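Local coordinates for putative secreted cellulose-binding protein (Streptomyces coelicolor, PDB 4OY6) that oxidises cellulose as a copper-dependent lytic polysaccharide monooxygenase of family AA10, at residues Asp97-Leu102 against Asn148-Val153; Phe113-Thr118 against Gln136-Gly141; Arg10-Trp15 against Trp46-Leu51; Val163-Trp168 against Thr176-Ser181. One frame throughout, in Å; residues are numbered along the deposited sequence.

Contact 1. Residues Asp97-Leu102 against Asn148-Val153. With NA (sodium ion), chain L.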
# COMPACT_ATOMS: atom_id res chain seq x y z
N ASP A 97 -2.04 8.08 -16.20
CA ASP A 97 -0.66 8.32 -15.82
C ASP A 97 -0.69 9.00 -14.46
O ASP A 97 -1.34 10.03 -14.30
CB ASP A 97 0.07 9.24 -16.82
CG ASP A 97 0.07 8.71 -18.23
OD1 ASP A 97 0.04 7.50 -18.43
OD2 ASP A 97 0.14 9.56 -19.13
N PHE A 98 0.01 8.44 -13.49
CA PHE A 98 0.00 8.99 -12.14
C PHE A 98 1.35 8.71 -11.51
O PHE A 98 2.10 7.82 -11.91
CB PHE A 98 -1.15 8.40 -11.30
CG PHE A 98 -1.07 6.93 -11.09
CD1 PHE A 98 -1.56 6.04 -12.04
CD2 PHE A 98 -0.52 6.39 -9.93
CE1 PHE A 98 -1.47 4.66 -11.86
CE2 PHE A 98 -0.47 5.02 -9.74
CZ PHE A 98 -0.92 4.16 -10.71
N THR A 99 1.68 9.53 -10.52
CA THR A 99 2.94 9.40 -9.80
C THR A 99 2.72 8.72 -8.47
O THR A 99 1.89 9.14 -7.69
CB THR A 99 3.57 10.78 -9.57
OG1 THR A 99 3.80 11.40 -10.84
CG2 THR A 99 4.89 10.68 -8.83
N VAL A 100 3.47 7.67 -8.22
CA VAL A 100 3.54 7.06 -6.90
C VAL A 100 4.63 7.79 -6.13
O VAL A 100 5.81 7.78 -6.55
CB VAL A 100 3.81 5.55 -6.98
CG1 VAL A 100 4.02 4.98 -5.60
CG2 VAL A 100 2.66 4.86 -7.71
N LYS A 101 4.22 8.43 -5.04
CA LYS A 101 5.14 9.21 -4.21
C LYS A 101 5.28 8.55 -2.87
O LYS A 101 4.30 8.32 -2.17
CB LYS A 101 4.67 10.65 -4.03
CG LYS A 101 5.65 11.48 -3.20
CD LYS A 101 5.15 12.90 -3.04
CE LYS A 101 6.04 13.70 -2.12
NZ LYS A 101 5.61 15.12 -2.08
N LEU A 102 6.52 8.24 -2.53
CA LEU A 102 6.86 7.73 -1.24
C LEU A 102 7.64 8.74 -0.42
O LEU A 102 8.50 9.46 -0.94
CB LEU A 102 7.73 6.50 -1.33
CG LEU A 102 7.07 5.29 -1.94
CD1 LEU A 102 7.40 5.21 -3.42
CD2 LEU A 102 7.49 4.04 -1.17
N ASN A 148 12.10 11.74 -0.37
CA ASN A 148 10.96 11.42 -1.21
C ASN A 148 11.43 10.70 -2.46
O ASN A 148 12.47 11.04 -3.01
CB ASN A 148 10.18 12.70 -1.56
CG ASN A 148 9.66 13.40 -0.33
OD1 ASN A 148 8.63 13.01 0.24
ND2 ASN A 148 10.39 14.42 0.13
N TYR A 149 10.64 9.74 -2.92
CA TYR A 149 10.86 9.05 -4.20
C TYR A 149 9.59 9.18 -5.02
O TYR A 149 8.49 8.99 -4.49
CB TYR A 149 11.21 7.56 -4.00
CG TYR A 149 12.23 7.31 -2.92
CD1 TYR A 149 13.55 7.70 -3.07
CD2 TYR A 149 11.87 6.71 -1.73
CE1 TYR A 149 14.46 7.51 -2.04
CE2 TYR A 149 12.78 6.49 -0.72
CZ TYR A 149 14.08 6.91 -0.87
OH TYR A 149 14.99 6.73 0.15
N GLU A 150 9.73 9.44 -6.31
CA GLU A 150 8.61 9.49 -7.22
C GLU A 150 8.78 8.48 -8.36
O GLU A 150 9.87 8.42 -8.98
CB GLU A 150 8.44 10.90 -7.81
CG GLU A 150 8.03 11.92 -6.78
CD GLU A 150 7.60 13.25 -7.36
OE1 GLU A 150 7.63 13.45 -8.59
OE2 GLU A 150 7.21 14.12 -6.56
N ILE A 151 7.75 7.69 -8.58
CA ILE A 151 7.72 6.72 -9.67
C ILE A 151 6.63 7.14 -10.64
O ILE A 151 5.45 7.10 -10.30
CB ILE A 151 7.42 5.29 -9.21
CG1 ILE A 151 8.36 4.84 -8.09
CG2 ILE A 151 7.50 4.34 -10.40
CD1 ILE A 151 7.68 4.17 -6.95
N PRO A 152 7.01 7.58 -11.85
CA PRO A 152 6.00 7.98 -12.84
C PRO A 152 5.44 6.76 -13.51
O PRO A 152 6.12 6.10 -14.29
CB PRO A 152 6.78 8.85 -13.81
CG PRO A 152 8.18 8.34 -13.72
CD PRO A 152 8.38 7.75 -12.35
N VAL A 153 4.20 6.41 -13.18
CA VAL A 153 3.51 5.23 -13.70
C VAL A 153 2.63 5.63 -14.88
O VAL A 153 1.98 6.67 -14.85
CB VAL A 153 2.67 4.55 -12.57
CG1 VAL A 153 1.87 3.35 -13.11
CG2 VAL A 153 3.58 4.08 -11.45
NA NA L . 7.76 13.76 1.80
O HOH W 1 5.74 13.66 1.39
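Phe98, Val100 and Leu102 face Val153, Ile151 and Tyr149 as the hydrogen-bonded pairs of two antiparallel strands, whose directions differ by 160°. Each pair makes two N-H...O bonds, six in all, among them Val153 N to Phe98 O and Ile151 N to Val100 O, both 2.8 Å. Pro152, which has no N-H, falls in a non-hydrogen-bonded pair with Thr99, where strand 97-102 asks for none.

Apolar contacts gather on the face bearing Phe98 and Val100. Val153 CB stands over one face of the Phe98 ring, 4.2 Å from its centroid and 13° off the normal, a CH-pi contact, while its CG1 touches ring atoms CE1 and CZ. Ile151 CD1 meets both Val100 CG1 (4.0 Å) and Leu102 CD1 (3.7 Å). Leu102 CB lies at the edge of the Tyr149 ring, whose OH bonds to Asp104 and Gly109.

The Thr99 and Lys101 face is polar and more exposed. Thr99 CG2 rests on Glu150 CB at 3.7 Å, and Lys101, extended in one of its two conformers, carries CE past Asn148 OD1. That oxygen is modelled 1.9 Å from a sodium ion, too short to be taken at face value; His103 and a water are further ligands.

With its apolar face on Val164, Thr166 and Trp168 of strand 161-170, the pair supplies one side of the core in the immunoglobulin-like beta-sandwich of AA10 enzymes.

Contact 2. Residues Phe113-Thr118 against Gln136-Gly141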
# COMPACT_ATOMS: atom_id res chain seq x y z
N PHE A 113 11.93 -0.24 -7.22
CA PHE A 113 10.51 -0.36 -6.92
C PHE A 113 9.86 -1.25 -7.96
O PHE A 113 10.20 -1.21 -9.14
CB PHE A 113 9.80 1.00 -6.98
CG PHE A 113 10.32 2.01 -5.98
CD1 PHE A 113 9.85 2.03 -4.69
CD2 PHE A 113 11.27 2.95 -6.34
CE1 PHE A 113 10.31 2.96 -3.78
CE2 PHE A 113 11.74 3.89 -5.43
CZ PHE A 113 11.26 3.88 -4.14
N LEU A 114 8.92 -2.06 -7.50
CA LEU A 114 7.98 -2.79 -8.37
C LEU A 114 6.61 -2.19 -8.12
O LEU A 114 6.21 -2.01 -6.98
CB LEU A 114 7.95 -4.28 -8.06
CG LEU A 114 9.29 -4.98 -8.00
CD1 LEU A 114 9.10 -6.43 -7.56
CD2 LEU A 114 10.07 -4.88 -9.30
N VAL A 115 5.87 -1.92 -9.19
CA VAL A 115 4.52 -1.41 -9.03
C VAL A 115 3.59 -2.30 -9.85
O VAL A 115 3.83 -2.56 -11.02
CB VAL A 115 4.38 0.06 -9.51
CG1 VAL A 115 2.99 0.57 -9.20
CG2 VAL A 115 5.44 0.95 -8.89
N TYR A 116 2.54 -2.75 -9.18
CA TYR A 116 1.49 -3.55 -9.77
C TYR A 116 0.15 -2.84 -9.62
O TYR A 116 -0.02 -1.99 -8.76
CB TYR A 116 1.36 -4.92 -9.07
CG TYR A 116 2.61 -5.75 -9.05
CD1 TYR A 116 3.57 -5.56 -8.06
CD2 TYR A 116 2.86 -6.71 -10.02
CE1 TYR A 116 4.72 -6.31 -8.02
CE2 TYR A 116 4.01 -7.48 -9.99
CZ TYR A 116 4.93 -7.28 -8.99
OH TYR A 116 6.07 -8.02 -8.96
N VAL A 117 -0.80 -3.23 -10.45
CA VAL A 117 -2.19 -2.81 -10.27
C VAL A 117 -3.08 -4.04 -10.43
O VAL A 117 -2.78 -4.95 -11.21
CB VAL A 117 -2.62 -1.67 -11.24
CG1 VAL A 117 -4.06 -1.26 -10.99
CG2 VAL A 117 -1.72 -0.44 -11.12
N THR A 118 -4.18 -4.08 -9.71
CA THR A 118 -5.15 -5.16 -9.90
C THR A 118 -5.70 -5.13 -11.32
O THR A 118 -5.93 -4.06 -11.92
CB THR A 118 -6.29 -5.09 -8.87
OG1 THR A 118 -6.87 -3.78 -8.89
CG2 THR A 118 -5.76 -5.40 -7.48
N GLN A 136 1.83 -6.25 -13.53
CA GLN A 136 2.94 -5.35 -13.32
C GLN A 136 2.74 -4.14 -14.21
O GLN A 136 2.46 -4.29 -15.41
CB GLN A 136 4.28 -6.04 -13.58
CG GLN A 136 5.50 -5.16 -13.35
CD GLN A 136 6.81 -5.91 -13.48
OE1 GLN A 136 7.10 -6.79 -12.70
NE2 GLN A 136 7.60 -5.52 -14.42
N VAL A 137 2.87 -2.94 -13.63
CA VAL A 137 2.81 -1.71 -14.39
C VAL A 137 4.12 -0.94 -14.47
O VAL A 137 4.27 -0.10 -15.34
CB VAL A 137 1.66 -0.81 -13.98
CG1 VAL A 137 0.32 -1.52 -14.20
CG2 VAL A 137 1.84 -0.34 -12.57
N ALA A 138 5.07 -1.22 -13.57
CA ALA A 138 6.40 -0.61 -13.66
C ALA A 138 7.39 -1.40 -12.83
O ALA A 138 7.02 -2.00 -11.83
CB ALA A 138 6.39 0.83 -13.14
N ARG A 139 8.63 -1.40 -13.29
CA ARG A 139 9.76 -1.76 -12.44
C ARG A 139 10.81 -0.69 -12.65
O ARG A 139 11.01 -0.27 -13.79
CB ARG A 139 10.36 -3.13 -12.78
CG ARG A 139 11.53 -3.50 -11.87
CD ARG A 139 11.94 -4.96 -11.95
NE ARG A 139 13.02 -5.20 -10.97
CZ ARG A 139 13.22 -6.34 -10.31
NH1 ARG A 139 12.44 -7.40 -10.50
NH2 ARG A 139 14.23 -6.41 -9.44
N THR A 140 11.46 -0.24 -11.58
CA THR A 140 12.45 0.81 -11.72
C THR A 140 13.83 0.28 -11.46
O THR A 140 14.01 -0.82 -10.97
CB THR A 140 12.21 1.97 -10.72
OG1 THR A 140 12.61 1.60 -9.40
CG2 THR A 140 10.76 2.41 -10.68
N GLY A 141 14.81 1.11 -11.79
CA GLY A 141 16.17 0.94 -11.27
C GLY A 141 16.31 1.57 -9.90
O GLY A 141 15.34 1.88 -9.20
O HOH W 2 6.44 -9.29 -11.40
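Val115 O receives two backbone donors, Val137 N at 2.8 Å and Ala138 N at 3.1 Å: the mark of a classic beta bulge, in which both residues face Val115 across an antiparallel pair. As the first bulge residue, Val137 leaves the extended range (phi -112°, psi -19°), which turns the two successive N-H groups toward one oxygen and shifts the register by one residue. Val115 N in turn donates to Ala138 O. Strand 110-118 bonds to strand 161-170 as well, so 136-139 adds an outer strand to that sheet.

Thr140 closes the other end. Its backbone N donates to Phe113 O, and its OG1 stands in for a backbone carbonyl by accepting from Phe113 N at 2.9 Å. With OG1 between its own backbone N and carbonyl carbon (chi1 75°), the hydroxyl can also donate to Gly141 O, in that carbonyl's plane and on a lone pair. The same oxygen lies at the edge of the Phe113 ring, which packs against Trp168 and meets Tyr143 edge-to-face.

On the face bearing Tyr116 and Leu114, a water joins Tyr116 OH (2.8 Å) and Gln136 OE1 (2.9 Å), lying in the plane of the tyrosine ring at its edge.

On the opposite face, Val137 CG2 wedges against Val115 CG1 at 3.7 Å. Back on the tyrosine face, the Arg139 guanidinium makes a cation-pi contact with Tyr112, and Leu114 CD2 sits over one face of that guanidinium, 3.6 Å from Arg139 CZ.

Contact 3. Residues Arg10-Trp15 against Trp46-Leu51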
# COMPACT_ATOMS: atom_id res chain seq x y z
N ARG A 10 -3.12 2.29 2.33
CA ARG A 10 -4.29 2.06 3.17
C ARG A 10 -4.12 2.66 4.56
O ARG A 10 -4.98 3.36 5.09
CB ARG A 10 -4.65 0.58 3.25
CG ARG A 10 -5.29 0.06 1.97
CD ARG A 10 -5.77 -1.37 2.05
NE ARG A 10 -6.50 -1.69 0.85
CZ ARG A 10 -6.99 -2.88 0.53
NH1 ARG A 10 -6.81 -3.91 1.32
NH2 ARG A 10 -7.66 -3.01 -0.61
N ASN A 11 -3.00 2.34 5.20
CA ASN A 11 -2.79 2.79 6.57
C ASN A 11 -2.36 4.25 6.63
O ASN A 11 -2.79 4.98 7.53
CB ASN A 11 -1.89 1.86 7.38
CG ASN A 11 -0.45 1.82 6.91
OD1 ASN A 11 -0.16 1.87 5.73
ND2 ASN A 11 0.42 1.65 7.84
N TYR A 12 -1.53 4.71 5.69
CA TYR A 12 -1.22 6.15 5.67
C TYR A 12 -2.49 6.97 5.46
O TYR A 12 -2.67 8.01 6.12
CB TYR A 12 -0.15 6.48 4.62
CG TYR A 12 0.24 7.92 4.65
CD1 TYR A 12 1.15 8.38 5.59
CD2 TYR A 12 -0.32 8.84 3.77
CE1 TYR A 12 1.51 9.70 5.64
CE2 TYR A 12 0.00 10.18 3.84
CZ TYR A 12 0.94 10.60 4.78
OH TYR A 12 1.34 11.91 4.89
N GLY A 13 -3.36 6.53 4.56
CA GLY A 13 -4.60 7.24 4.31
C GLY A 13 -5.50 7.27 5.53
O GLY A 13 -6.06 8.31 5.85
N CYS A 14 -5.65 6.14 6.23
CA CYS A 14 -6.44 6.14 7.44
C CYS A 14 -5.87 7.10 8.48
O CYS A 14 -6.64 7.74 9.22
CB CYS A 14 -6.59 4.75 8.03
SG CYS A 14 -7.57 3.58 7.04
N TRP A 15 -4.55 7.17 8.58
CA TRP A 15 -3.90 8.09 9.50
C TRP A 15 -4.10 9.55 9.07
O TRP A 15 -4.44 10.40 9.89
CB TRP A 15 -2.40 7.74 9.59
CG TRP A 15 -1.62 8.73 10.37
CD1 TRP A 15 -1.53 8.81 11.72
CD2 TRP A 15 -0.89 9.83 9.84
NE1 TRP A 15 -0.76 9.87 12.08
CE2 TRP A 15 -0.34 10.52 10.95
CE3 TRP A 15 -0.62 10.29 8.55
CZ2 TRP A 15 0.44 11.67 10.80
CZ3 TRP A 15 0.16 11.42 8.40
CH2 TRP A 15 0.70 12.10 9.51
N TRP A 46 -0.80 4.74 13.61
CA TRP A 46 0.23 5.58 14.26
C TRP A 46 1.61 5.23 13.71
O TRP A 46 2.39 6.13 13.40
CB TRP A 46 0.22 5.45 15.79
CG TRP A 46 -1.06 5.79 16.46
CD1 TRP A 46 -1.74 5.02 17.33
CD2 TRP A 46 -1.83 7.00 16.32
NE1 TRP A 46 -2.88 5.66 17.78
CE2 TRP A 46 -2.96 6.88 17.16
CE3 TRP A 46 -1.67 8.19 15.60
CZ2 TRP A 46 -3.93 7.87 17.25
CZ3 TRP A 46 -2.66 9.16 15.68
CH2 TRP A 46 -3.77 8.99 16.49
N ASN A 47 1.89 3.93 13.56
CA ASN A 47 3.14 3.47 12.95
C ASN A 47 2.87 3.26 11.45
O ASN A 47 2.89 2.15 10.92
CB ASN A 47 3.63 2.23 13.64
CG ASN A 47 5.02 1.84 13.20
OD1 ASN A 47 5.57 2.42 12.27
ND2 ASN A 47 5.60 0.83 13.87
N TRP A 48 2.64 4.36 10.76
CA TRP A 48 2.29 4.26 9.36
C TRP A 48 3.50 3.90 8.52
O TRP A 48 3.34 3.46 7.38
CB TRP A 48 1.61 5.48 8.80
CG TRP A 48 2.31 6.71 9.03
CD1 TRP A 48 2.02 7.64 10.00
CD2 TRP A 48 3.38 7.28 8.22
NE1 TRP A 48 2.87 8.71 9.88
CE2 TRP A 48 3.69 8.53 8.79
CE3 TRP A 48 4.07 6.86 7.05
CZ2 TRP A 48 4.70 9.34 8.28
CZ3 TRP A 48 5.05 7.67 6.54
CH2 TRP A 48 5.36 8.89 7.17
N ASN A 49 4.71 4.09 9.05
CA ASN A 49 5.93 3.84 8.29
C ASN A 49 6.57 2.47 8.50
O ASN A 49 7.64 2.21 7.98
CB ASN A 49 6.94 4.99 8.47
CG ASN A 49 7.60 5.06 9.83
OD1 ASN A 49 7.31 4.34 10.78
ND2 ASN A 49 8.59 5.93 9.89
N GLY A 50 5.90 1.60 9.26
CA GLY A 50 6.48 0.35 9.70
C GLY A 50 6.04 -0.92 8.99
O GLY A 50 6.15 -2.00 9.57
N LEU A 51 5.56 -0.80 7.73
CA LEU A 51 5.03 -1.96 7.02
C LEU A 51 6.11 -2.58 6.14
O LEU A 51 6.14 -2.35 4.93
CB LEU A 51 3.77 -1.57 6.25
CG LEU A 51 2.76 -2.71 6.05
CD1 LEU A 51 1.48 -2.16 5.48
CD2 LEU A 51 3.30 -3.86 5.18
O HOH W 3 2.50 1.90 5.00
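Asn11 points toward Trp48 from the first turn of helix 10-18, and a water bridges the approach, 2.8 Å from Asn11 OD1 and 3.0 Å from Trp48 O. Acceptors around this water outnumber its protons, so its bonds are probably shared. The amide nitrogen ND2 is held by Ala44 O.

Tyr12 comes next; chi1 of -176° sets its CG anti to the backbone N, so that the side chain runs alongside that of Trp48. The ring presents its edge to the face of Trp48 in a T-shaped pair, with centroids 5.0 Å apart and planes at 79°. The leading atom is CD1, 3.6 Å from Trp48 CE3 and close to CD2 as well. Asn49 CB covers the opposite face of the indole, which is thus held between the helix and its own turn.

Trp15, one helical turn after Asn11, reaches Trp48 from another direction. Trp48 CD1 sits 3.6 Å above the Trp15 plane, over the centre of the ring; the planes meet obliquely at 39°, so this is no parallel stack. At the in-plane edge of Trp15, CD1 meets Trp46 CE3 at 3.9 Å, rim to rim and with the two indoles nearly perpendicular. The four rings form an aromatic cluster that closes the type I turn Asn47-Gly50 onto the helix.

Trp46 in turn packs edge-to-face with Trp38 and Phe22. On the sheet side Tyr12 touches Val5 and Trp48 touches Ser3, so the cluster lies between the helical region and strand 2-6, while the Cys14-Cys34 disulfide ties helix 10-18 to helix 32-40.

Contact 4. Residues Val163-Trp168 against Thr176-Ser181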
# COMPACT_ATOMS: atom_id res chain seq x y z
N VAL A 163 -6.53 -1.61 -6.89
CA VAL A 163 -5.48 -1.45 -5.88
C VAL A 163 -4.15 -1.39 -6.61
O VAL A 163 -3.88 -2.22 -7.49
CB VAL A 163 -5.45 -2.61 -4.85
CG1 VAL A 163 -4.50 -2.29 -3.70
CG2 VAL A 163 -6.83 -2.90 -4.31
N VAL A 164 -3.34 -0.40 -6.24
CA VAL A 164 -1.95 -0.30 -6.65
C VAL A 164 -1.13 -0.97 -5.54
O VAL A 164 -1.36 -0.73 -4.36
CB VAL A 164 -1.51 1.16 -6.84
CG1 VAL A 164 -0.03 1.24 -7.17
CG2 VAL A 164 -2.34 1.85 -7.89
N TYR A 165 -0.20 -1.84 -5.94
CA TYR A 165 0.68 -2.50 -4.99
C TYR A 165 2.11 -2.09 -5.32
O TYR A 165 2.63 -2.43 -6.38
CB TYR A 165 0.53 -4.00 -5.06
CG TYR A 165 1.11 -4.80 -3.91
CD1 TYR A 165 0.80 -4.49 -2.60
CD2 TYR A 165 1.88 -5.95 -4.12
CE1 TYR A 165 1.23 -5.29 -1.54
CE2 TYR A 165 2.30 -6.75 -3.08
CZ TYR A 165 1.96 -6.41 -1.79
OH TYR A 165 2.36 -7.26 -0.78
N THR A 166 2.71 -1.34 -4.41
CA THR A 166 4.05 -0.84 -4.57
C THR A 166 4.98 -1.57 -3.62
O THR A 166 4.72 -1.64 -2.42
CB THR A 166 4.12 0.68 -4.27
OG1 THR A 166 3.27 1.39 -5.16
CG2 THR A 166 5.53 1.20 -4.38
N ILE A 167 6.04 -2.14 -4.19
CA ILE A 167 7.06 -2.85 -3.42
C ILE A 167 8.35 -2.03 -3.50
O ILE A 167 8.88 -1.81 -4.58
CB ILE A 167 7.27 -4.28 -3.94
CG1 ILE A 167 5.93 -5.04 -3.94
CG2 ILE A 167 8.31 -4.99 -3.10
CD1 ILE A 167 6.00 -6.47 -4.42
N TRP A 168 8.81 -1.59 -2.34
CA TRP A 168 10.02 -0.78 -2.19
C TRP A 168 11.10 -1.66 -1.59
O TRP A 168 10.99 -2.05 -0.43
CB TRP A 168 9.74 0.42 -1.30
CG TRP A 168 10.92 1.21 -0.80
CD1 TRP A 168 12.17 1.31 -1.33
CD2 TRP A 168 10.91 2.03 0.37
NE1 TRP A 168 12.94 2.13 -0.55
CE2 TRP A 168 12.18 2.59 0.50
CE3 TRP A 168 9.93 2.32 1.33
CZ2 TRP A 168 12.51 3.43 1.57
CZ3 TRP A 168 10.24 3.15 2.37
CH2 TRP A 168 11.53 3.68 2.50
N THR A 176 12.14 -4.65 2.81
CA THR A 176 11.17 -4.43 1.74
C THR A 176 9.86 -3.95 2.35
O THR A 176 9.39 -4.51 3.35
CB THR A 176 10.89 -5.73 0.98
OG1 THR A 176 12.11 -6.45 0.74
CG2 THR A 176 10.16 -5.46 -0.34
N TYR A 177 9.26 -2.93 1.74
CA TYR A 177 7.98 -2.36 2.15
C TYR A 177 6.92 -2.72 1.12
O TYR A 177 7.20 -2.68 -0.07
CB TYR A 177 8.09 -0.84 2.32
CG TYR A 177 9.13 -0.41 3.31
CD1 TYR A 177 10.49 -0.52 3.04
CD2 TYR A 177 8.77 0.13 4.53
CE1 TYR A 177 11.44 -0.12 3.96
CE2 TYR A 177 9.73 0.53 5.48
CZ TYR A 177 11.07 0.38 5.18
OH TYR A 177 12.01 0.75 6.11
N PHE A 178 5.72 -3.05 1.60
CA PHE A 178 4.64 -3.58 0.76
C PHE A 178 3.41 -2.69 0.94
O PHE A 178 2.76 -2.75 1.98
CB PHE A 178 4.30 -5.03 1.15
CG PHE A 178 5.47 -5.97 1.02
CD1 PHE A 178 6.35 -6.18 2.06
CD2 PHE A 178 5.69 -6.66 -0.16
CE1 PHE A 178 7.42 -7.04 1.91
CE2 PHE A 178 6.76 -7.52 -0.31
CZ PHE A 178 7.62 -7.71 0.73
N LEU A 179 3.15 -1.85 -0.05
CA LEU A 179 2.18 -0.76 0.12
C LEU A 179 1.00 -0.89 -0.85
O LEU A 179 1.14 -0.70 -2.07
CB LEU A 179 2.84 0.59 -0.11
CG LEU A 179 3.97 1.06 0.78
CD1 LEU A 179 3.92 0.64 2.25
CD2 LEU A 179 5.32 0.78 0.20
N CYS A 180 -0.18 -1.19 -0.31
CA CYS A 180 -1.44 -1.16 -1.06
C CYS A 180 -2.02 0.24 -1.04
O CYS A 180 -2.22 0.78 0.05
CB CYS A 180 -2.48 -2.08 -0.45
SG CYS A 180 -2.13 -3.81 -0.75
N SER A 181 -2.37 0.77 -2.21
CA SER A 181 -3.11 2.04 -2.33
C SER A 181 -4.36 1.82 -3.15
O SER A 181 -4.27 1.40 -4.31
CB SER A 181 -2.26 3.09 -3.03
OG SER A 181 -1.06 3.37 -2.33
O HOH W 4 0.94 1.74 -3.55
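Trp168 and Tyr177 leave a hydrogen-bonded pair of the hairpin in the same direction and overlap ring on ring. From CB, 4.2 Å from Tyr177 CB, the tryptophan runs with CG anti to its backbone N (chi1 167°), and chi2 of 24° turns the six-membered ring over the tyrosine. CD2 approaches Tyr177 CD1, and CE3 comes closer to that same CD1, at 3.4 Å. CZ3 stands 3.6 Å above the tyrosine plane, over its centre, and CH2 meets CE1 at the margin. The result is an offset stack, centroids 4.2 Å apart and planes at 20°. At the other rim NE1 donates to Gly109 O.

Six backbone bonds join the strands. On the tryptophan side of the sheet a buried water bonds Thr166 OG1, Ser181 OG and the backbone Leu179 O; Ser181 OG also bonds Pro7 O.

On the other face, Ile167 CG2 and Thr176 CG2 are 3.4 Å apart, tighter than usual. Tyr165 OH touches Phe178 CD2 while bonding Leu69 O, and Cys180 SG, in disulfide with Cys70, lies obliquely by Tyr165 CD1 at 3.5 Å.

Tyr177 also meets His1, a copper ligand, edge-to-face, and its nearest side-chain atom is about 3 Å from the copper, at the axial aromatic position known in AA10 enzymes. Trp168, stacked on Tyr177, is thus a second-shell residue that probably steadies the tilt of that ring beside the metal.

Overall arrangement
Along the chain contact 3 comes first, contact 2 is nested within the loop closed by contact 1, and the hairpin of contact 4 follows. Contact 4 lies innermost, its centre about 4 Å from the chain centre. Its strand 161-170 adjoins strand 110-118 of contact 2 in one sheet, their centres about 9 Å apart. Contact 1 belongs to the facing three-stranded sheet, about 12 Å from contact 4 between centres, and Phe113 of contact 2 fills the interior with Ile151, Leu102 and Trp168. Contact 3 lies about 21 Å from contact 2 between centres, across the chain's centre. Through Arg10 and Leu51 it meets contact 4, which thus links the helical region to both sheets, with Tyr177 beside the copper.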